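Local atomic coordinates of Non-structural protein 3 (Porcine deltacoronavirus, PDB entry 6LN0), a protein that carries a macro domain and a papain-like protease domain and probably serves viral polyprotein processing and replication. Residues A327-F339 against C360-G374. Numbering follows the deposited sequence.
With ZN (zinc ion), chain B.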
ATOM      1  N   ALA A 327     -17.359  23.647  23.970  1.00 43.96           N
ATOM      2  CA  ALA A 327     -16.530  24.730  24.474  1.00 40.42           C
ATOM      3  C   ALA A 327     -17.358  25.535  25.444  1.00 41.42           C
ATOM      4  O   ALA A 327     -18.579  25.642  25.290  1.00 41.78           O
ATOM      5  CB  ALA A 327     -16.015  25.637  23.349  1.00 42.82           C
ATOM      6  N   PHE A 328     -16.682  26.081  26.449  1.00 39.69           N
ATOM      7  CA  PHE A 328     -17.309  26.959  27.414  1.00 44.01           C
ATOM      8  C   PHE A 328     -16.254  27.899  27.969  1.00 42.11           C
ATOM      9  O   PHE A 328     -15.049  27.640  27.866  1.00 44.76           O
ATOM     10  CB  PHE A 328     -17.997  26.175  28.541  1.00 46.62           C
ATOM     11  CG  PHE A 328     -17.052  25.522  29.518  1.00 46.13           C
ATOM     12  CD1 PHE A 328     -16.664  26.183  30.678  1.00 39.69           C
ATOM     13  CD2 PHE A 328     -16.592  24.228  29.302  1.00 42.06           C
ATOM     14  CE1 PHE A 328     -15.805  25.578  31.588  1.00 38.76           C
ATOM     15  CE2 PHE A 328     -15.735  23.605  30.216  1.00 40.30           C
ATOM     16  CZ  PHE A 328     -15.331  24.284  31.354  1.00 38.61           C
ATOM     17  N   SER A 329     -16.729  29.017  28.516  1.00 37.57           N
ATOM     18  CA  SER A 329     -15.930  29.953  29.287  1.00 39.95           C
ATOM     19  C   SER A 329     -16.499  30.057  30.704  1.00 42.19           C
ATOM     20  O   SER A 329     -17.699  29.838  30.917  1.00 38.91           O
ATOM     21  CB  SER A 329     -15.916  31.326  28.611  1.00 42.44           C
ATOM     22  OG  SER A 329     -17.179  31.957  28.786  1.00 46.19           O
ATOM     23  N   ALA A 330     -15.635  30.400  31.671  1.00 37.91           N
ATOM     24  CA  ALA A 330     -16.039  30.464  33.075  1.00 39.59           C
ATOM     25  C   ALA A 330     -15.019  31.252  33.900  1.00 39.61           C
ATOM     26  O   ALA A 330     -13.969  31.660  33.405  1.00 39.22           O
ATOM     27  CB  ALA A 330     -16.219  29.060  33.655  1.00 34.58           C
ATOM     28  N   THR A 331     -15.348  31.461  35.178  1.00 36.19           N
ATOM     29  CA  THR A 331     -14.440  32.058  36.149  1.00 37.24           C
ATOM     30  C   THR A 331     -14.186  31.074  37.285  1.00 39.55           C
ATOM     31  O   THR A 331     -15.078  30.298  37.685  1.00 36.32           O
ATOM     32  CB  THR A 331     -14.991  33.378  36.735  1.00 36.37           C
ATOM     33  OG1 THR A 331     -16.367  33.210  37.091  1.00 42.95           O
ATOM     34  CG2 THR A 331     -14.871  34.529  35.731  1.00 38.53           C
ATOM     35  N   THR A 332     -12.971  31.101  37.812  1.00 35.09           N
ATOM     36  CA  THR A 332     -12.660  30.168  38.884  1.00 39.35           C
ATOM     37  C   THR A 332     -13.298  30.622  40.195  1.00 42.04           C
ATOM     38  O   THR A 332     -13.578  31.805  40.406  1.00 45.13           O
ATOM     39  CB  THR A 332     -11.143  30.023  39.045  1.00 44.30           C
ATOM     40  OG1 THR A 332     -10.542  31.305  39.259  1.00 40.39           O
ATOM     41  CG2 THR A 332     -10.522  29.402  37.798  1.00 37.11           C
ATOM     42  N   ALA A 333     -13.570  29.661  41.066  1.00 45.17           N
ATOM     43  CA  ALA A 333     -14.037  29.991  42.406  1.00 38.87           C
ATOM     44  C   ALA A 333     -12.888  30.439  43.298  1.00 45.90           C
ATOM     45  O   ALA A 333     -13.080  31.271  44.189  1.00 52.24           O
ATOM     46  CB  ALA A 333     -14.752  28.795  43.026  1.00 36.29           C
ATOM     47  N   CYS A 334     -11.681  29.953  43.039  1.00 47.82           N
ATOM     48  CA  CYS A 334     -10.551  30.294  43.894  1.00 51.69           C
ATOM     49  C   CYS A 334     -10.119  31.749  43.713  1.00 49.79           C
ATOM     50  O   CYS A 334      -9.890  32.455  44.701  1.00 62.18           O
ATOM     51  CB  CYS A 334      -9.385  29.355  43.610  1.00 54.76           C
ATOM     52  SG  CYS A 334      -9.090  29.157  41.863  1.00 46.91           S
ATOM     53  N   CYS A 335     -10.002  32.241  42.474  1.00 47.64           N
ATOM     54  CA  CYS A 335      -9.520  33.606  42.300  1.00 45.06           C
ATOM     55  C   CYS A 335     -10.286  34.422  41.264  1.00 45.20           C
ATOM     56  O   CYS A 335      -9.827  35.511  40.910  1.00 47.29           O
ATOM     57  CB  CYS A 335      -8.028  33.585  41.917  1.00 44.18           C
ATOM     58  SG  CYS A 335      -7.560  32.512  40.546  1.00 46.35           S
ATOM     59  N   ASN A 336     -11.441  33.958  40.785  1.00 45.72           N
ATOM     60  CA  ASN A 336     -12.218  34.670  39.754  1.00 45.88           C
ATOM     61  C   ASN A 336     -11.366  35.064  38.541  1.00 45.07           C
ATOM     62  O   ASN A 336     -11.387  36.206  38.057  1.00 45.72           O
ATOM     63  CB  ASN A 336     -12.922  35.870  40.371  1.00 44.22           C
ATOM     64  CG  ASN A 336     -13.836  35.444  41.497  1.00 54.68           C
ATOM     65  OD1 ASN A 336     -13.439  35.448  42.668  1.00 57.01           O
ATOM     66  ND2 ASN A 336     -15.045  35.000  41.150  1.00 53.72           N
ATOM     67  N   THR A 337     -10.597  34.097  38.051  1.00 39.86           N
ATOM     68  CA  THR A 337      -9.925  34.241  36.767  1.00 43.21           C
ATOM     69  C   THR A 337     -10.839  33.723  35.660  1.00 37.96           C
ATOM     70  O   THR A 337     -11.491  32.691  35.817  1.00 38.61           O
ATOM     71  CB  THR A 337      -8.600  33.498  36.803  1.00 46.49           C
ATOM     72  OG1 THR A 337      -7.740  34.159  37.741  1.00 48.11           O
ATOM     73  CG2 THR A 337      -7.929  33.479  35.409  1.00 47.09           C
ATOM     74  N   TYR A 338     -10.953  34.491  34.586  1.00 41.74           N
ATOM     75  CA  TYR A 338     -11.697  34.053  33.405  1.00 43.83           C
ATOM     76  C   TYR A 338     -10.846  33.127  32.554  1.00 38.59           C
ATOM     77  O   TYR A 338      -9.640  33.346  32.403  1.00 38.44           O
ATOM     78  CB  TYR A 338     -12.105  35.262  32.579  1.00 41.55           C
ATOM     79  CG  TYR A 338     -12.906  35.016  31.330  1.00 40.56           C
ATOM     80  CD1 TYR A 338     -14.287  34.859  31.380  1.00 40.34           C
ATOM     81  CD2 TYR A 338     -12.294  35.036  30.080  1.00 43.49           C
ATOM     82  CE1 TYR A 338     -15.045  34.685  30.203  1.00 42.01           C
ATOM     83  CE2 TYR A 338     -13.038  34.858  28.905  1.00 43.34           C
ATOM     84  CZ  TYR A 338     -14.405  34.693  28.969  1.00 42.64           C
ATOM     85  OH  TYR A 338     -15.123  34.534  27.794  1.00 46.15           O
ATOM     86  N   PHE A 339     -11.480  32.099  31.983  1.00 37.92           N
ATOM     87  CA  PHE A 339     -10.780  31.168  31.096  1.00 39.53           C
ATOM     88  C   PHE A 339     -11.762  30.533  30.127  1.00 37.80           C
ATOM     89  O   PHE A 339     -12.973  30.554  30.333  1.00 37.87           O
ATOM     90  CB  PHE A 339     -10.064  30.052  31.866  1.00 33.67           C
ATOM     91  CG  PHE A 339     -11.006  29.141  32.602  1.00 38.23           C
ATOM     92  CD1 PHE A 339     -11.508  29.497  33.860  1.00 36.15           C
ATOM     93  CD2 PHE A 339     -11.424  27.952  32.037  1.00 32.38           C
ATOM     94  CE1 PHE A 339     -12.375  28.662  34.544  1.00 34.58           C
ATOM     95  CE2 PHE A 339     -12.311  27.119  32.726  1.00 41.48           C
ATOM     96  CZ  PHE A 339     -12.781  27.478  33.979  1.00 35.57           C
ATOM     97  N   CYS A 360      -6.420  25.498  38.529  1.00 46.27           N
ATOM     98  CA  CYS A 360      -5.978  26.883  38.505  1.00 48.36           C
ATOM     99  C   CYS A 360      -4.465  26.919  38.679  1.00 49.83           C
ATOM    100  O   CYS A 360      -3.946  26.520  39.727  1.00 53.55           O
ATOM    101  CB  CYS A 360      -6.644  27.704  39.611  1.00 43.90           C
ATOM    102  SG  CYS A 360      -6.045  29.429  39.587  1.00 48.01           S
ATOM    103  N   MET A 361      -3.761  27.410  37.662  1.00 55.13           N
ATOM    104  CA  MET A 361      -2.308  27.507  37.758  1.00 55.72           C
ATOM    105  C   MET A 361      -1.886  28.554  38.769  1.00 61.28           C
ATOM    106  O   MET A 361      -0.872  28.374  39.455  1.00 66.43           O
ATOM    107  CB  MET A 361      -1.694  27.811  36.384  1.00 62.29           C
ATOM    108  CG  MET A 361      -2.479  28.777  35.540  1.00 65.03           C
ATOM    109  SD  MET A 361      -2.186  28.570  33.738  1.00106.57           S
ATOM    110  CE  MET A 361      -2.356  26.801  33.505  1.00 66.04           C
ATOM    111  N   LYS A 362      -2.667  29.626  38.909  1.00 63.46           N
ATOM    112  CA  LYS A 362      -2.296  30.700  39.826  1.00 58.36           C
ATOM    113  C   LYS A 362      -2.227  30.209  41.270  1.00 60.02           C
ATOM    114  O   LYS A 362      -1.207  30.387  41.946  1.00 65.50           O
ATOM    115  CB  LYS A 362      -3.273  31.864  39.696  1.00 56.56           C
ATOM    116  CG  LYS A 362      -3.211  32.559  38.336  1.00 58.07           C
ATOM    117  CD  LYS A 362      -4.250  33.665  38.230  1.00 48.62           C
ATOM    118  CE  LYS A 362      -4.275  34.289  36.844  1.00 57.12           C
ATOM    119  NZ  LYS A 362      -5.281  35.392  36.766  1.00 62.24           N
ATOM    120  N   CYS A 363      -3.302  29.583  41.757  1.00 54.81           N
ATOM    121  CA  CYS A 363      -3.441  29.156  43.145  1.00 47.98           C
ATOM    122  C   CYS A 363      -3.029  27.708  43.383  1.00 60.83           C
ATOM    123  O   CYS A 363      -3.022  27.262  44.539  1.00 56.17           O
ATOM    124  CB  CYS A 363      -4.895  29.294  43.616  1.00 51.47           C
ATOM    125  SG  CYS A 363      -5.827  30.768  43.116  1.00 55.73           S
ATOM    126  N   ASP A 364      -2.767  26.948  42.323  1.00 59.81           N
ATOM    127  CA  ASP A 364      -2.380  25.548  42.423  1.00 58.21           C
ATOM    128  C   ASP A 364      -3.389  24.742  43.236  1.00 52.52           C
ATOM    129  O   ASP A 364      -3.060  24.142  44.254  1.00 53.47           O
ATOM    130  CB  ASP A 364      -0.977  25.406  43.015  1.00 63.67           C
ATOM    131  CG  ASP A 364      -0.484  23.975  42.990  1.00 67.34           C
ATOM    132  OD1 ASP A 364      -0.945  23.215  42.104  1.00 65.33           O
ATOM    133  OD2 ASP A 364       0.342  23.614  43.865  1.00 70.20           O
ATOM    134  N   VAL A 365      -4.634  24.733  42.751  1.00 50.14           N
ATOM    135  CA  VAL A 365      -5.708  23.932  43.324  1.00 45.92           C
ATOM    136  C   VAL A 365      -6.646  23.508  42.205  1.00 47.33           C
ATOM    137  O   VAL A 365      -6.742  24.161  41.163  1.00 47.88           O
ATOM    138  CB  VAL A 365      -6.528  24.694  44.395  1.00 51.74           C
ATOM    139  CG1 VAL A 365      -5.740  24.838  45.661  1.00 61.67           C
ATOM    140  CG2 VAL A 365      -6.925  26.058  43.868  1.00 49.51           C
ATOM    141  N   TRP A 366      -7.365  22.414  42.446  1.00 48.27           N
ATOM    142  CA  TRP A 366      -8.494  21.999  41.624  1.00 48.06           C
ATOM    143  C   TRP A 366      -9.738  22.702  42.155  1.00 49.59           C
ATOM    144  O   TRP A 366     -10.206  22.401  43.258  1.00 50.86           O
ATOM    145  CB  TRP A 366      -8.636  20.480  41.642  1.00 39.93           C
ATOM    146  CG  TRP A 366      -7.555  19.857  40.837  1.00 49.37           C
ATOM    147  CD1 TRP A 366      -6.347  19.429  41.293  1.00 48.37           C
ATOM    148  CD2 TRP A 366      -7.551  19.637  39.407  1.00 45.59           C
ATOM    149  NE1 TRP A 366      -5.593  18.943  40.247  1.00 53.67           N
ATOM    150  CE2 TRP A 366      -6.306  19.054  39.081  1.00 46.03           C
ATOM    151  CE3 TRP A 366      -8.478  19.875  38.380  1.00 42.15           C
ATOM    152  CZ2 TRP A 366      -5.953  18.700  37.753  1.00 51.71           C
ATOM    153  CZ3 TRP A 366      -8.131  19.527  37.058  1.00 44.08           C
ATOM    154  CH2 TRP A 366      -6.875  18.940  36.762  1.00 41.34           C
ATOM    155  N   THR A 367     -10.274  23.649  41.365  1.00 49.38           N
ATOM    156  CA  THR A 367     -11.305  24.577  41.793  1.00 39.38           C
ATOM    157  C   THR A 367     -12.611  24.357  41.046  1.00 43.82           C
ATOM    158  O   THR A 367     -12.596  23.991  39.868  1.00 46.78           O
ATOM    159  CB  THR A 367     -10.860  26.018  41.560  1.00 45.07           C
ATOM    160  OG1 THR A 367     -11.923  26.894  41.930  1.00 47.55           O
ATOM    161  CG2 THR A 367     -10.537  26.247  40.079  1.00 41.35           C
ATOM    162  N   PRO A 368     -13.752  24.579  41.693  1.00 47.61           N
ATOM    163  CA  PRO A 368     -15.003  24.720  40.936  1.00 41.28           C
ATOM    164  C   PRO A 368     -15.035  26.036  40.170  1.00 41.39           C
ATOM    165  O   PRO A 368     -14.134  26.877  40.317  1.00 38.95           O
ATOM    166  CB  PRO A 368     -16.083  24.668  42.028  1.00 45.52           C
ATOM    167  CG  PRO A 368     -15.411  24.083  43.213  1.00 42.11           C
ATOM    168  CD  PRO A 368     -13.997  24.571  43.146  1.00 40.25           C
ATOM    169  N   PHE A 369     -16.075  26.246  39.370  1.00 38.34           N
ATOM    170  CA  PHE A 369     -16.056  27.384  38.462  1.00 42.39           C
ATOM    171  C   PHE A 369     -17.481  27.803  38.120  1.00 41.88           C
ATOM    172  O   PHE A 369     -18.430  27.029  38.254  1.00 39.73           O
ATOM    173  CB  PHE A 369     -15.266  27.051  37.181  1.00 39.30           C
ATOM    174  CG  PHE A 369     -15.764  25.832  36.455  1.00 38.22           C
ATOM    175  CD1 PHE A 369     -16.826  25.915  35.566  1.00 40.39           C
ATOM    176  CD2 PHE A 369     -15.139  24.613  36.628  1.00 36.69           C
ATOM    177  CE1 PHE A 369     -17.275  24.788  34.867  1.00 37.06           C
ATOM    178  CE2 PHE A 369     -15.577  23.478  35.932  1.00 40.50           C
ATOM    179  CZ  PHE A 369     -16.637  23.567  35.049  1.00 38.63           C
ATOM    180  N   THR A 370     -17.616  29.029  37.641  1.00 39.59           N
ATOM    181  CA  THR A 370     -18.946  29.545  37.326  1.00 40.52           C
ATOM    182  C   THR A 370     -19.031  29.802  35.834  1.00 42.25           C
ATOM    183  O   THR A 370     -18.316  30.682  35.317  1.00 40.43           O
ATOM    184  CB  THR A 370     -19.246  30.814  38.121  1.00 44.39           C
ATOM    185  OG1 THR A 370     -19.174  30.524  39.535  1.00 44.18           O
ATOM    186  CG2 THR A 370     -20.617  31.320  37.763  1.00 40.09           C
ATOM    187  N   PRO A 371     -19.852  29.047  35.106  1.00 44.10           N
ATOM    188  CA  PRO A 371     -19.871  29.159  33.636  1.00 42.79           C
ATOM    189  C   PRO A 371     -20.433  30.489  33.170  1.00 45.17           C
ATOM    190  O   PRO A 371     -21.438  30.964  33.693  1.00 50.68           O
ATOM    191  CB  PRO A 371     -20.789  28.013  33.199  1.00 44.54           C
ATOM    192  CG  PRO A 371     -20.919  27.116  34.397  1.00 47.98           C
ATOM    193  CD  PRO A 371     -20.642  27.918  35.616  1.00 38.85           C
ATOM    194  N   GLN A 372     -19.804  31.070  32.143  1.00 48.02           N
ATOM    195  CA  GLN A 372     -20.335  32.268  31.500  1.00 46.55           C
ATOM    196  C   GLN A 372     -20.899  32.020  30.112  1.00 50.41           C
ATOM    197  O   GLN A 372     -21.562  32.917  29.579  1.00 56.15           O
ATOM    198  CB  GLN A 372     -19.262  33.355  31.379  1.00 40.61           C
ATOM    199  CG  GLN A 372     -18.449  33.527  32.628  1.00 45.31           C
ATOM    200  CD  GLN A 372     -19.267  34.138  33.761  1.00 44.47           C
ATOM    201  OE1 GLN A 372     -19.988  35.130  33.557  1.00 44.71           O
ATOM    202  NE2 GLN A 372     -19.150  33.559  34.960  1.00 38.89           N
ATOM    203  N   SER A 373     -20.632  30.862  29.506  1.00 48.89           N
ATOM    204  CA  SER A 373     -21.097  30.539  28.157  1.00 48.33           C
ATOM    205  C   SER A 373     -20.920  29.040  27.935  1.00 50.76           C
ATOM    206  O   SER A 373     -20.270  28.356  28.727  1.00 54.47           O
ATOM    207  CB  SER A 373     -20.342  31.354  27.107  1.00 49.83           C
ATOM    208  OG  SER A 373     -19.007  30.895  26.982  1.00 55.65           O
ATOM    209  N   GLY A 374     -21.496  28.532  26.839  1.00 56.74           N
ATOM    210  CA  GLY A 374     -21.530  27.105  26.581  1.00 39.67           C
ATOM    211  C   GLY A 374     -22.732  26.427  27.227  1.00 51.57           C
ATOM    212  O   GLY A 374     -23.444  26.991  28.064  1.00 56.01           O
TER
HETATM  213 ZN    ZN B 501      -7.278  30.395  41.317  1.00 48.75          ZN
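Pro-368 O is gripped by two donors. Ala-333 N donates to Pro-368 O across the segments at 2.9 Å, tilted from the carbonyl plane. The hydroxyl of Thr-367 comes in that plane, on a lone pair, with OG1 2.7 Å from Pro-368 O. A chi1 of 177° swings this hydroxyl away from Thr-367 N to the side of its carbonyl carbon, which carries it to Pro-368 O. The Ala-333 bond joins the 333-337 loop to the neighbouring strand; Thr-367 OG1 adds only a weak bond from Cys-334 N.

Further along, strands 327-332 and 369-371 run antiparallel. Thr-331 and Thr-370 form a hydrogen-bonded pair. Thr-370 O has a second donor, Gln-372 NE2, which approaches from the carbonyl face opposite Thr-331 N. The Gln-372 side chain, bent at chi2, turns back to reach it, and CG lies near the edge of the Tyr-338 ring. Gln-372 N donates to Ser-329 O at 2.7 Å, nearly straight (166°). Past the corner at Gln-372, the hydroxyls of Ser-329 and Ser-373 are hydrogen-bonded, OG to OG 2.8 Å.

Ala-330 and Phe-369 share one face of the sheet, where Phe-369 also packs against Phe-328. Their rings are nearly parallel (19°) but slid apart, with little overlap. Phe-369 CD1 lies 3.7 Å from Ala-330 CB, and its CB sits at the edge of the Phe-339 ring. Ile-345 touches both Phe-328 and Phe-369.

At the far end, Cys-334, Cys-335, Cys-360 and Cys-363 bind zinc, each SG 2.3 Å from the metal. Cys-363 N donates to Cys-360 SG at 3.5 Å, a bond that may ease the charge on the thiolate. Beside the site, extended Lys-362 meets Thr-337 tip to tip, NZ to OG1 2.9 Å. Two cysteine pairs on neighbouring hairpin turns holding one zinc are consistent with the zinc-ribbon fingers of coronavirus papain-like proteases.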